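Local coordinates for hypothetical protein MG027 (Mycoplasma genitalium, PDB 1Q8C) that is of unknown function but has an all-helical fold resembling NusB proteins, which as a family are known for binding RNA in transcription antitermination, at residues V21-F26 with D132-G137; S27-L32 with I98-T103; I130-H133 with A138-K141. All coordinates share one frame; numbering follows the deposited sequence.

Contact 1: residues V21-F26 with D132-G137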
ATOM      1  N   VAL A  21      -3.527  -6.813   3.694  1.00 43.67           N
ATOM      2  CA  VAL A  21      -3.881  -5.400   3.655  1.00 43.41           C
ATOM      3  C   VAL A  21      -4.020  -4.944   2.198  1.00 43.78           C
ATOM      4  O   VAL A  21      -4.993  -4.281   1.815  1.00 43.83           O
ATOM      5  CB  VAL A  21      -2.839  -4.593   4.420  1.00 43.20           C
ATOM      6  CG1 VAL A  21      -3.189  -3.130   4.418  1.00 44.15           C
ATOM      7  CG2 VAL A  21      -2.762  -5.109   5.877  1.00 43.72           C
ATOM      8  N   VAL A  22      -3.061  -5.335   1.370  1.00 43.41           N
ATOM      9  CA  VAL A  22      -3.087  -4.996  -0.048  1.00 43.33           C
ATOM     10  C   VAL A  22      -4.392  -5.442  -0.723  1.00 43.42           C
ATOM     11  O   VAL A  22      -5.037  -4.679  -1.455  1.00 43.60           O
ATOM     12  CB  VAL A  22      -1.896  -5.639  -0.770  1.00 43.05           C
ATOM     13  CG1 VAL A  22      -2.082  -5.575  -2.293  1.00 43.33           C
ATOM     14  CG2 VAL A  22      -0.592  -4.939  -0.375  1.00 43.39           C
ATOM     15  N   GLU A  23      -4.783  -6.682  -0.489  1.00 43.51           N
ATOM     16  CA  GLU A  23      -5.991  -7.219  -1.105  1.00 44.21           C
ATOM     17  C   GLU A  23      -7.206  -6.434  -0.623  1.00 43.84           C
ATOM     18  O   GLU A  23      -8.100  -6.132  -1.400  1.00 43.80           O
ATOM     19  CB  GLU A  23      -6.160  -8.715  -0.813  1.00 44.41           C
ATOM     20  CG  GLU A  23      -6.244  -9.611  -2.042  1.00 47.56           C
ATOM     21  CD  GLU A  23      -6.860  -8.954  -3.277  1.00 51.00           C
ATOM     22  OE1 GLU A  23      -8.057  -9.231  -3.561  1.00 52.31           O
ATOM     23  OE2 GLU A  23      -6.144  -8.179  -3.986  1.00 54.98           O
ATOM     24  N   PHE A  24      -7.199  -6.081   0.658  1.00 43.71           N
ATOM     25  CA  PHE A  24      -8.276  -5.283   1.247  1.00 43.59           C
ATOM     26  C   PHE A  24      -8.403  -3.902   0.572  1.00 43.89           C
ATOM     27  O   PHE A  24      -9.476  -3.516   0.102  1.00 43.83           O
ATOM     28  CB  PHE A  24      -8.010  -5.124   2.741  1.00 43.43           C
ATOM     29  CG  PHE A  24      -8.984  -4.246   3.434  1.00 43.07           C
ATOM     30  CD1 PHE A  24     -10.295  -4.637   3.611  1.00 43.65           C
ATOM     31  CD2 PHE A  24      -8.577  -3.014   3.936  1.00 44.06           C
ATOM     32  CE1 PHE A  24     -11.204  -3.788   4.264  1.00 43.40           C
ATOM     33  CE2 PHE A  24      -9.448  -2.184   4.585  1.00 43.68           C
ATOM     34  CZ  PHE A  24     -10.774  -2.570   4.746  1.00 43.91           C
ATOM     35  N   ILE A  25      -7.285  -3.178   0.534  1.00 44.03           N
ATOM     36  CA  ILE A  25      -7.219  -1.848  -0.047  1.00 44.14           C
ATOM     37  C   ILE A  25      -7.717  -1.970  -1.494  1.00 44.06           C
ATOM     38  O   ILE A  25      -8.606  -1.236  -1.906  1.00 44.40           O
ATOM     39  CB  ILE A  25      -5.768  -1.297  -0.008  1.00 44.21           C
ATOM     40  CG1 ILE A  25      -5.321  -0.998   1.427  1.00 44.56           C
ATOM     41  CG2 ILE A  25      -5.678  -0.036  -0.843  1.00 44.18           C
ATOM     42  CD1 ILE A  25      -3.834  -0.721   1.570  1.00 45.60           C
ATOM     43  N   PHE A  26      -7.178  -2.944  -2.225  1.00 43.82           N
ATOM     44  CA  PHE A  26      -7.550  -3.210  -3.615  1.00 43.84           C
ATOM     45  C   PHE A  26      -9.055  -3.282  -3.826  1.00 43.95           C
ATOM     46  O   PHE A  26      -9.566  -2.724  -4.800  1.00 43.34           O
ATOM     47  CB  PHE A  26      -6.953  -4.541  -4.107  1.00 43.70           C
ATOM     48  CG  PHE A  26      -7.309  -4.874  -5.527  1.00 43.72           C
ATOM     49  CD1 PHE A  26      -7.022  -3.982  -6.544  1.00 43.94           C
ATOM     50  CD2 PHE A  26      -7.923  -6.083  -5.850  1.00 44.06           C
ATOM     51  CE1 PHE A  26      -7.340  -4.275  -7.867  1.00 44.71           C
ATOM     52  CE2 PHE A  26      -8.243  -6.392  -7.167  1.00 44.85           C
ATOM     53  CZ  PHE A  26      -7.948  -5.484  -8.184  1.00 44.95           C
ATOM     54  N   ASP A 132       5.415  -9.778  -7.307  1.00 44.09           N
ATOM     55  CA  ASP A 132       5.714 -11.114  -7.826  1.00 44.25           C
ATOM     56  C   ASP A 132       4.613 -12.104  -7.462  1.00 44.26           C
ATOM     57  O   ASP A 132       4.242 -12.963  -8.268  1.00 44.08           O
ATOM     58  CB  ASP A 132       7.030 -11.634  -7.245  1.00 44.50           C
ATOM     59  CG  ASP A 132       8.256 -11.038  -7.919  1.00 45.02           C
ATOM     60  OD1 ASP A 132       8.103 -10.334  -8.939  1.00 45.30           O
ATOM     61  OD2 ASP A 132       9.412 -11.248  -7.482  1.00 45.43           O
ATOM     62  N   HIS A 133       4.115 -11.986  -6.231  1.00 44.21           N
ATOM     63  CA  HIS A 133       3.052 -12.845  -5.726  1.00 44.32           C
ATOM     64  C   HIS A 133       1.807 -12.747  -6.597  1.00 44.34           C
ATOM     65  O   HIS A 133       1.132 -13.747  -6.824  1.00 44.12           O
ATOM     66  CB  HIS A 133       2.720 -12.503  -4.267  1.00 44.37           C
ATOM     67  CG  HIS A 133       1.482 -13.168  -3.762  1.00 44.69           C
ATOM     68  ND1 HIS A 133       0.221 -12.679  -4.020  1.00 45.24           N
ATOM     69  CD2 HIS A 133       1.306 -14.292  -3.027  1.00 45.58           C
ATOM     70  CE1 HIS A 133      -0.678 -13.472  -3.468  1.00 45.10           C
ATOM     71  NE2 HIS A 133      -0.047 -14.454  -2.854  1.00 45.21           N
ATOM     72  N   TYR A 134       1.525 -11.543  -7.092  1.00 44.55           N
ATOM     73  CA  TYR A 134       0.373 -11.287  -7.954  1.00 44.52           C
ATOM     74  C   TYR A 134       0.782 -11.334  -9.438  1.00 44.69           C
ATOM     75  O   TYR A 134       0.051 -10.861 -10.319  1.00 44.92           O
ATOM     76  CB  TYR A 134      -0.235  -9.923  -7.610  1.00 44.59           C
ATOM     77  CG  TYR A 134      -1.019  -9.871  -6.314  1.00 44.24           C
ATOM     78  CD1 TYR A 134      -0.556  -9.135  -5.228  1.00 45.12           C
ATOM     79  CD2 TYR A 134      -2.249 -10.523  -6.188  1.00 44.71           C
ATOM     80  CE1 TYR A 134      -1.278  -9.061  -4.040  1.00 44.70           C
ATOM     81  CE2 TYR A 134      -2.980 -10.456  -5.002  1.00 44.91           C
ATOM     82  CZ  TYR A 134      -2.484  -9.722  -3.935  1.00 44.83           C
ATOM     83  OH  TYR A 134      -3.184  -9.644  -2.758  1.00 45.85           O
ATOM     84  N   SER A 135       1.945 -11.926  -9.702  1.00 44.76           N
ATOM     85  CA  SER A 135       2.529 -11.990 -11.036  1.00 44.82           C
ATOM     86  C   SER A 135       2.155 -10.774 -11.859  1.00 44.70           C
ATOM     87  O   SER A 135       1.568 -10.893 -12.934  1.00 44.36           O
ATOM     88  CB  SER A 135       2.083 -13.258 -11.755  1.00 45.03           C
ATOM     89  OG  SER A 135       0.693 -13.207 -12.037  1.00 45.89           O
ATOM     90  N   GLN A 136       2.475  -9.602 -11.325  1.00 44.83           N
ATOM     91  CA  GLN A 136       2.218  -8.359 -12.021  1.00 44.79           C
ATOM     92  C   GLN A 136       3.385  -8.136 -12.974  1.00 44.97           C
ATOM     93  O   GLN A 136       3.184  -7.949 -14.197  1.00 44.99           O
ATOM     94  CB  GLN A 136       2.040  -7.215 -11.032  1.00 44.88           C
ATOM     95  CG  GLN A 136       0.615  -7.154 -10.458  1.00 45.04           C
ATOM     96  CD  GLN A 136      -0.345  -6.380 -11.355  1.00 45.60           C
ATOM     97  OE1 GLN A 136      -0.268  -5.146 -11.446  1.00 45.99           O
ATOM     98  NE2 GLN A 136      -1.246  -7.101 -12.021  1.00 45.74           N
ATOM     99  N   GLY A 137       4.606  -8.229 -12.443  1.00 44.84           N
ATOM    100  CA  GLY A 137       5.800  -8.050 -13.262  1.00 44.61           C
ATOM    101  C   GLY A 137       5.821  -6.638 -13.829  1.00 44.58           C
ATOM    102  O   GLY A 137       6.259  -6.406 -14.955  1.00 44.24           O
TER
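Y134, at the Schellman motif that ends helix 120-133, reaches across to V22 and E23 of helix 14-28 in this all-helical, NusB-like fold. The backbones stay well apart, E23 CA and Y134 CA being 10.2 Å from each other, and the Y134 side chain bridges the gap. Its CG stands anti to the carbonyl carbon and beside the backbone N (chi1 -74°), which sends the ring out toward the first helix. There Y134 CE1 lies 4.0 Å from V22 CG1, an apolar touch made obliquely as the two side chains slide past each other. The phenol oxygen rests against the aliphatic part of the glutamate, Y134 OH to E23 CG measuring 3.1 Å. E23 is bent at chi2 (-30°), its carboxylate plane turned 54° from the ring, with E23 OE2 3.5 Å from Y134 OH. H133 ND1 sits over the centre of one ring face, 3.7 Å above the plane. S135, with positive phi, is the C-prime residue of the motif: S135 N bonds to D132 O and Q136 N to M131 O. Y134 also touches I19 of helix 14-28 and L101 of helix 100-116, while V22 packs on C108, so three helices join.

Contact 2: residues S27-L32 with I98-T103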
ATOM      1  N   SER A  27      -9.740  -4.000  -2.930  1.00 44.04           N
ATOM      2  CA  SER A  27     -11.176  -4.237  -3.037  1.00 44.01           C
ATOM      3  C   SER A  27     -11.969  -2.965  -2.815  1.00 44.19           C
ATOM      4  O   SER A  27     -13.104  -2.862  -3.281  1.00 44.44           O
ATOM      5  CB  SER A  27     -11.636  -5.310  -2.040  1.00 44.21           C
ATOM      6  OG  SER A  27     -11.532  -4.857  -0.684  1.00 44.24           O
ATOM      7  N   LEU A  28     -11.368  -2.013  -2.102  1.00 44.00           N
ATOM      8  CA  LEU A  28     -11.969  -0.722  -1.803  1.00 44.00           C
ATOM      9  C   LEU A  28     -11.764   0.311  -2.907  1.00 44.28           C
ATOM     10  O   LEU A  28     -12.587   1.227  -3.059  1.00 43.54           O
ATOM     11  CB  LEU A  28     -11.363  -0.127  -0.519  1.00 44.72           C
ATOM     12  CG  LEU A  28     -11.591  -0.684   0.896  1.00 44.36           C
ATOM     13  CD1 LEU A  28     -10.679   0.041   1.844  1.00 44.77           C
ATOM     14  CD2 LEU A  28     -13.015  -0.488   1.374  1.00 46.17           C
ATOM     15  N   LEU A  29     -10.681   0.199  -3.680  1.00 44.25           N
ATOM     16  CA  LEU A  29     -10.392   1.249  -4.663  1.00 44.28           C
ATOM     17  C   LEU A  29     -11.414   1.351  -5.790  1.00 44.09           C
ATOM     18  O   LEU A  29     -11.450   2.352  -6.481  1.00 44.47           O
ATOM     19  CB  LEU A  29      -8.970   1.131  -5.219  1.00 44.27           C
ATOM     20  CG  LEU A  29      -7.901   1.392  -4.156  1.00 44.96           C
ATOM     21  CD1 LEU A  29      -6.521   1.076  -4.730  1.00 45.00           C
ATOM     22  CD2 LEU A  29      -7.973   2.843  -3.626  1.00 45.95           C
ATOM     23  N   PHE A  30     -12.256   0.337  -5.948  1.00 44.12           N
ATOM     24  CA  PHE A  30     -13.301   0.332  -6.959  1.00 44.37           C
ATOM     25  C   PHE A  30     -14.507   1.197  -6.572  1.00 44.48           C
ATOM     26  O   PHE A  30     -15.315   1.547  -7.427  1.00 44.70           O
ATOM     27  CB  PHE A  30     -13.778  -1.107  -7.194  1.00 44.47           C
ATOM     28  CG  PHE A  30     -12.718  -2.032  -7.740  1.00 44.57           C
ATOM     29  CD1 PHE A  30     -12.526  -2.155  -9.111  1.00 45.03           C
ATOM     30  CD2 PHE A  30     -11.918  -2.780  -6.882  1.00 44.21           C
ATOM     31  CE1 PHE A  30     -11.555  -3.004  -9.618  1.00 44.92           C
ATOM     32  CE2 PHE A  30     -10.949  -3.628  -7.381  1.00 44.07           C
ATOM     33  CZ  PHE A  30     -10.768  -3.743  -8.749  1.00 44.57           C
ATOM     34  N   PHE A  31     -14.627   1.522  -5.288  1.00 44.81           N
ATOM     35  CA  PHE A  31     -15.818   2.147  -4.713  1.00 45.14           C
ATOM     36  C   PHE A  31     -15.515   3.303  -3.749  1.00 45.72           C
ATOM     37  O   PHE A  31     -16.217   3.491  -2.731  1.00 46.17           O
ATOM     38  CB  PHE A  31     -16.599   1.081  -3.945  1.00 45.19           C
ATOM     39  CG  PHE A  31     -16.898  -0.148  -4.755  1.00 45.21           C
ATOM     40  CD1 PHE A  31     -17.930  -0.152  -5.670  1.00 44.85           C
ATOM     41  CD2 PHE A  31     -16.132  -1.296  -4.614  1.00 45.65           C
ATOM     42  CE1 PHE A  31     -18.206  -1.286  -6.431  1.00 45.15           C
ATOM     43  CE2 PHE A  31     -16.404  -2.423  -5.380  1.00 45.07           C
ATOM     44  CZ  PHE A  31     -17.440  -2.416  -6.283  1.00 44.43           C
ATOM     45  N   LEU A  32     -14.478   4.080  -4.022  1.00 45.89           N
ATOM     46  CA  LEU A  32     -14.122   5.114  -3.052  1.00 46.12           C
ATOM     47  C   LEU A  32     -14.985   6.359  -3.284  1.00 45.86           C
ATOM     48  O   LEU A  32     -15.602   6.487  -4.342  1.00 46.29           O
ATOM     49  CB  LEU A  32     -12.610   5.380  -3.088  1.00 46.12           C
ATOM     50  CG  LEU A  32     -11.815   4.415  -2.194  1.00 46.10           C
ATOM     51  CD1 LEU A  32     -10.901   5.180  -1.303  1.00 46.42           C
ATOM     52  CD2 LEU A  32     -12.683   3.510  -1.290  1.00 46.59           C
ATOM     53  N   ILE A  98      -0.487   3.594 -14.230  1.00 45.13           N
ATOM     54  CA  ILE A  98      -0.394   2.698 -13.068  1.00 45.02           C
ATOM     55  C   ILE A  98      -1.730   1.975 -12.855  1.00 44.84           C
ATOM     56  O   ILE A  98      -2.790   2.584 -13.003  1.00 44.75           O
ATOM     57  CB  ILE A  98      -0.012   3.510 -11.805  1.00 45.23           C
ATOM     58  CG1 ILE A  98       0.408   2.597 -10.661  1.00 44.59           C
ATOM     59  CG2 ILE A  98      -1.179   4.404 -11.360  1.00 45.67           C
ATOM     60  CD1 ILE A  98       0.786   3.339  -9.394  1.00 44.55           C
ATOM     61  N   ASP A  99      -1.686   0.682 -12.527  1.00 44.53           N
ATOM     62  CA  ASP A  99      -2.930  -0.085 -12.346  1.00 44.50           C
ATOM     63  C   ASP A  99      -3.408  -0.017 -10.886  1.00 44.08           C
ATOM     64  O   ASP A  99      -2.722   0.540 -10.033  1.00 43.70           O
ATOM     65  CB  ASP A  99      -2.771  -1.531 -12.865  1.00 44.73           C
ATOM     66  CG  ASP A  99      -3.039  -2.572 -11.808  1.00 45.40           C
ATOM     67  OD1 ASP A  99      -3.958  -3.419 -11.982  1.00 46.53           O
ATOM     68  OD2 ASP A  99      -2.373  -2.599 -10.763  1.00 45.34           O
ATOM     69  N   LEU A 100      -4.591  -0.550 -10.609  1.00 43.87           N
ATOM     70  CA  LEU A 100      -5.156  -0.465  -9.265  1.00 43.90           C
ATOM     71  C   LEU A 100      -4.556  -1.431  -8.254  1.00 43.73           C
ATOM     72  O   LEU A 100      -4.540  -1.137  -7.068  1.00 43.95           O
ATOM     73  CB  LEU A 100      -6.672  -0.642  -9.303  1.00 43.95           C
ATOM     74  CG  LEU A 100      -7.433   0.650  -9.625  1.00 44.18           C
ATOM     75  CD1 LEU A 100      -8.932   0.435  -9.434  1.00 44.05           C
ATOM     76  CD2 LEU A 100      -6.940   1.815  -8.755  1.00 44.48           C
ATOM     77  N   LEU A 101      -4.107  -2.597  -8.695  1.00 43.78           N
ATOM     78  CA  LEU A 101      -3.396  -3.490  -7.796  1.00 43.79           C
ATOM     79  C   LEU A 101      -2.064  -2.865  -7.439  1.00 43.69           C
ATOM     80  O   LEU A 101      -1.695  -2.851  -6.283  1.00 43.64           O
ATOM     81  CB  LEU A 101      -3.194  -4.874  -8.415  1.00 43.95           C
ATOM     82  CG  LEU A 101      -2.434  -5.947  -7.621  1.00 43.76           C
ATOM     83  CD1 LEU A 101      -3.003  -6.144  -6.227  1.00 44.03           C
ATOM     84  CD2 LEU A 101      -2.513  -7.250  -8.394  1.00 44.25           C
ATOM     85  N   THR A 102      -1.354  -2.325  -8.422  1.00 43.63           N
ATOM     86  CA  THR A 102      -0.062  -1.684  -8.161  1.00 43.61           C
ATOM     87  C   THR A 102      -0.257  -0.467  -7.283  1.00 43.47           C
ATOM     88  O   THR A 102       0.581  -0.177  -6.436  1.00 43.29           O
ATOM     89  CB  THR A 102       0.654  -1.247  -9.454  1.00 43.79           C
ATOM     90  OG1 THR A 102      -0.074  -0.173 -10.071  1.00 44.15           O
ATOM     91  CG2 THR A 102       0.688  -2.370 -10.487  1.00 43.72           C
ATOM     92  N   THR A 103      -1.371   0.234  -7.473  1.00 43.37           N
ATOM     93  CA  THR A 103      -1.723   1.349  -6.597  1.00 43.25           C
ATOM     94  C   THR A 103      -1.954   0.838  -5.163  1.00 43.24           C
ATOM     95  O   THR A 103      -1.472   1.428  -4.218  1.00 43.06           O
ATOM     96  CB  THR A 103      -2.985   2.120  -7.109  1.00 43.41           C
ATOM     97  OG1 THR A 103      -2.748   2.679  -8.408  1.00 42.67           O
ATOM     98  CG2 THR A 103      -3.266   3.341  -6.248  1.00 43.48           C
TER
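L29 and L100 meet where the chain at the C-terminal end of helix 14-28 packs on the N-capped start of helix 100-116, within the NusB-like bundle. Their CA atoms are 7.2 Å apart, and both CB atoms point toward the opposite segment. L29 places CG anti to its carbonyl carbon (chi1 -66°) and then runs on extended through chi2, which carries CD1 over the first turn of the other helix. That methyl approaches the backbone at L100 O, 3.8 Å away, and the branch methyl L100 CD2 at 4.1 Å. The same methyl also touches T103 CG2, one turn further along, so a single leucine branch spans two positions of the helix. L100 divides its two methyls between two partners: CD2 lies against L29, whereas CD1 stands over one face of the F30 ring, 4.3 Å from F30 CE1. F30 meets F26 edge-to-face as well, and L100 touches F26, which extends this apolar patch back along helix 14-28. Q72 of helix 55-81 touches both L29 and T103.

The start of helix 100-116 is fixed by D99 at the N-cap. Its OD2 accepts T102 N at 2.6 Å in a nearly straight bond, with an angle of 171° at the hydrogen. The carbonyl of D99 is gripped twice by T103, whose N and OG1 come from opposite faces of its plane; T103 OG1 is 2.7 Å from D99 O and lies 35° out of that plane.

Contact 3: residues I130-H133 with A138-K141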
ATOM      1  N   ILE A 130       5.520  -8.704  -3.202  1.00 43.55           N
ATOM      2  CA  ILE A 130       4.066  -8.799  -3.347  1.00 43.58           C
ATOM      3  C   ILE A 130       3.641  -8.683  -4.825  1.00 43.77           C
ATOM      4  O   ILE A 130       2.711  -9.348  -5.282  1.00 43.74           O
ATOM      5  CB  ILE A 130       3.388  -7.726  -2.487  1.00 43.67           C
ATOM      6  CG1 ILE A 130       3.749  -7.960  -1.003  1.00 43.75           C
ATOM      7  CG2 ILE A 130       1.886  -7.720  -2.737  1.00 43.65           C
ATOM      8  CD1 ILE A 130       2.913  -7.142   0.004  1.00 44.84           C
ATOM      9  N   MET A 131       4.346  -7.857  -5.578  1.00 43.65           N
ATOM     10  CA  MET A 131       4.089  -7.741  -7.008  1.00 43.76           C
ATOM     11  C   MET A 131       4.350  -9.086  -7.708  1.00 43.79           C
ATOM     12  O   MET A 131       3.591  -9.490  -8.581  1.00 43.67           O
ATOM     13  CB  MET A 131       4.952  -6.625  -7.601  1.00 43.72           C
ATOM     14  CG  MET A 131       4.549  -5.239  -7.075  1.00 42.78           C
ATOM     15  SD  MET A 131       3.033  -4.567  -7.780  1.00 39.46           S
ATOM     16  CE  MET A 131       3.728  -3.800  -9.312  1.00 42.77           C
ATOM     17  N   ASP A 132       5.415  -9.778  -7.307  1.00 44.09           N
ATOM     18  CA  ASP A 132       5.714 -11.114  -7.826  1.00 44.25           C
ATOM     19  C   ASP A 132       4.613 -12.104  -7.462  1.00 44.26           C
ATOM     20  O   ASP A 132       4.242 -12.963  -8.268  1.00 44.08           O
ATOM     21  CB  ASP A 132       7.030 -11.634  -7.245  1.00 44.50           C
ATOM     22  CG  ASP A 132       8.256 -11.038  -7.919  1.00 45.02           C
ATOM     23  OD1 ASP A 132       8.103 -10.334  -8.939  1.00 45.30           O
ATOM     24  OD2 ASP A 132       9.412 -11.248  -7.482  1.00 45.43           O
ATOM     25  N   HIS A 133       4.115 -11.986  -6.231  1.00 44.21           N
ATOM     26  CA  HIS A 133       3.052 -12.845  -5.726  1.00 44.32           C
ATOM     27  C   HIS A 133       1.807 -12.747  -6.597  1.00 44.34           C
ATOM     28  O   HIS A 133       1.132 -13.747  -6.824  1.00 44.12           O
ATOM     29  CB  HIS A 133       2.720 -12.503  -4.267  1.00 44.37           C
ATOM     30  CG  HIS A 133       1.482 -13.168  -3.762  1.00 44.69           C
ATOM     31  ND1 HIS A 133       0.221 -12.679  -4.020  1.00 45.24           N
ATOM     32  CD2 HIS A 133       1.306 -14.292  -3.027  1.00 45.58           C
ATOM     33  CE1 HIS A 133      -0.678 -13.472  -3.468  1.00 45.10           C
ATOM     34  NE2 HIS A 133      -0.047 -14.454  -2.854  1.00 45.21           N
ATOM     35  N   ALA A 138       5.268  -5.705 -13.043  1.00 44.83           N
ATOM     36  CA  ALA A 138       5.329  -4.272 -13.335  1.00 44.74           C
ATOM     37  C   ALA A 138       6.109  -3.636 -12.179  1.00 44.66           C
ATOM     38  O   ALA A 138       5.929  -2.460 -11.851  1.00 44.81           O
ATOM     39  CB  ALA A 138       3.918  -3.680 -13.452  1.00 44.87           C
ATOM     40  N   GLU A 139       6.955  -4.466 -11.559  1.00 44.48           N
ATOM     41  CA  GLU A 139       7.937  -4.081 -10.540  1.00 44.30           C
ATOM     42  C   GLU A 139       8.630  -2.741 -10.843  1.00 44.15           C
ATOM     43  O   GLU A 139       8.972  -2.002  -9.925  1.00 43.42           O
ATOM     44  CB  GLU A 139       9.021  -5.185 -10.428  1.00 44.22           C
ATOM     45  CG  GLU A 139       8.696  -6.396  -9.523  1.00 44.32           C
ATOM     46  CD  GLU A 139       9.632  -7.591  -9.764  1.00 44.87           C
ATOM     47  OE1 GLU A 139       9.932  -8.358  -8.812  1.00 45.31           O
ATOM     48  OE2 GLU A 139      10.075  -7.774 -10.917  1.00 44.16           O
ATOM     49  N   LYS A 140       8.851  -2.449 -12.128  1.00 44.23           N
ATOM     50  CA  LYS A 140       9.530  -1.215 -12.536  1.00 44.52           C
ATOM     51  C   LYS A 140       8.925   0.048 -11.938  1.00 44.76           C
ATOM     52  O   LYS A 140       9.566   1.090 -11.892  1.00 44.90           O
ATOM     53  CB  LYS A 140       9.571  -1.090 -14.060  1.00 44.47           C
ATOM     54  CG  LYS A 140      10.649  -1.935 -14.699  1.00 44.73           C
ATOM     55  CD  LYS A 140      12.051  -1.551 -14.215  1.00 44.67           C
ATOM     56  CE  LYS A 140      13.068  -1.583 -15.354  1.00 44.14           C
ATOM     57  NZ  LYS A 140      14.460  -1.664 -14.841  1.00 44.21           N
ATOM     58  N   LYS A 141       7.689  -0.045 -11.468  1.00 45.30           N
ATOM     59  CA  LYS A 141       7.111   1.033 -10.689  1.00 45.23           C
ATOM     60  C   LYS A 141       7.294   0.609  -9.227  1.00 45.41           C
ATOM     61  O   LYS A 141       6.365   0.144  -8.548  1.00 45.24           O
ATOM     62  CB  LYS A 141       5.657   1.288 -11.083  1.00 45.39           C
ATOM     63  CG  LYS A 141       5.484   1.862 -12.516  1.00 44.69           C
ATOM     64  CD  LYS A 141       5.904   0.866 -13.608  1.00 44.66           C
ATOM     65  CE  LYS A 141       4.885   0.739 -14.739  1.00 44.90           C
ATOM     66  NZ  LYS A 141       4.250   2.037 -15.117  1.00 45.09           N
TER
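M131, D132, A138 and E139 bring the last turn of helix 120-133 against the type I beta turn A138-K141 in the loop that follows it, so the chain folds back on its own helix end within the NusB-like domain. M131 and E139 are the nearest backbone pair, their CA atoms 6.4 Å apart.

Apolar packing is carried by M131. Its chain bends at both chi2 (-75°) and chi3 (-85°), which curls the terminal methyl round to the turn. There M131 CE lies 3.6 Å from A138 O and 4.1 Å from A138 CB, so it meets the alanine at both backbone and side chain. The base of the methionine takes part too, its CB packing near E139 CG. On the helix side M131 touches T102 and V105 of helix 100-116, which places this buried side chain between the turn and the neighbouring helix.

Backbone bonding shapes the turn: K141 N donates to A138 O at 3.0 Å. E139 N, by contrast, is buried by the contact and has no partner in the model.

The polar approach is between two acids. E139 extends beyond CG, bringing its carboxylate up to that of D132; the side chains cross at about a right angle, with the carboxylate planes 58° apart. Oxygens this close suggest that one of the acids is probably protonated, which their mutual proximity would promote. The nearest approach is D132 OD1 to E139 OE1 at 2.7 Å, while D132 OD2, 3.2 Å from the same E139 OE1, is not hydrogen-bonded to it.

Overall arrangement
From the N terminus, helix 14-28 supplies the first segments of contacts 1 and 2 in succession. Contact 2 closes a loop when the chain reaches the start of helix 100-116, after passing through helices 36-45 and 55-81. That loop is nested inside the longer one closed by contact 1, at the end of helix 120-133. Contact 3 then makes a short local closure, sharing D132 and H133 with contact 1 and lying in series after contact 2. The centres of contacts 1 and 3 are about 8 Å apart, against about 15 Å for contacts 2 and 3. Together they tie the first helix to the last two and to the following loop.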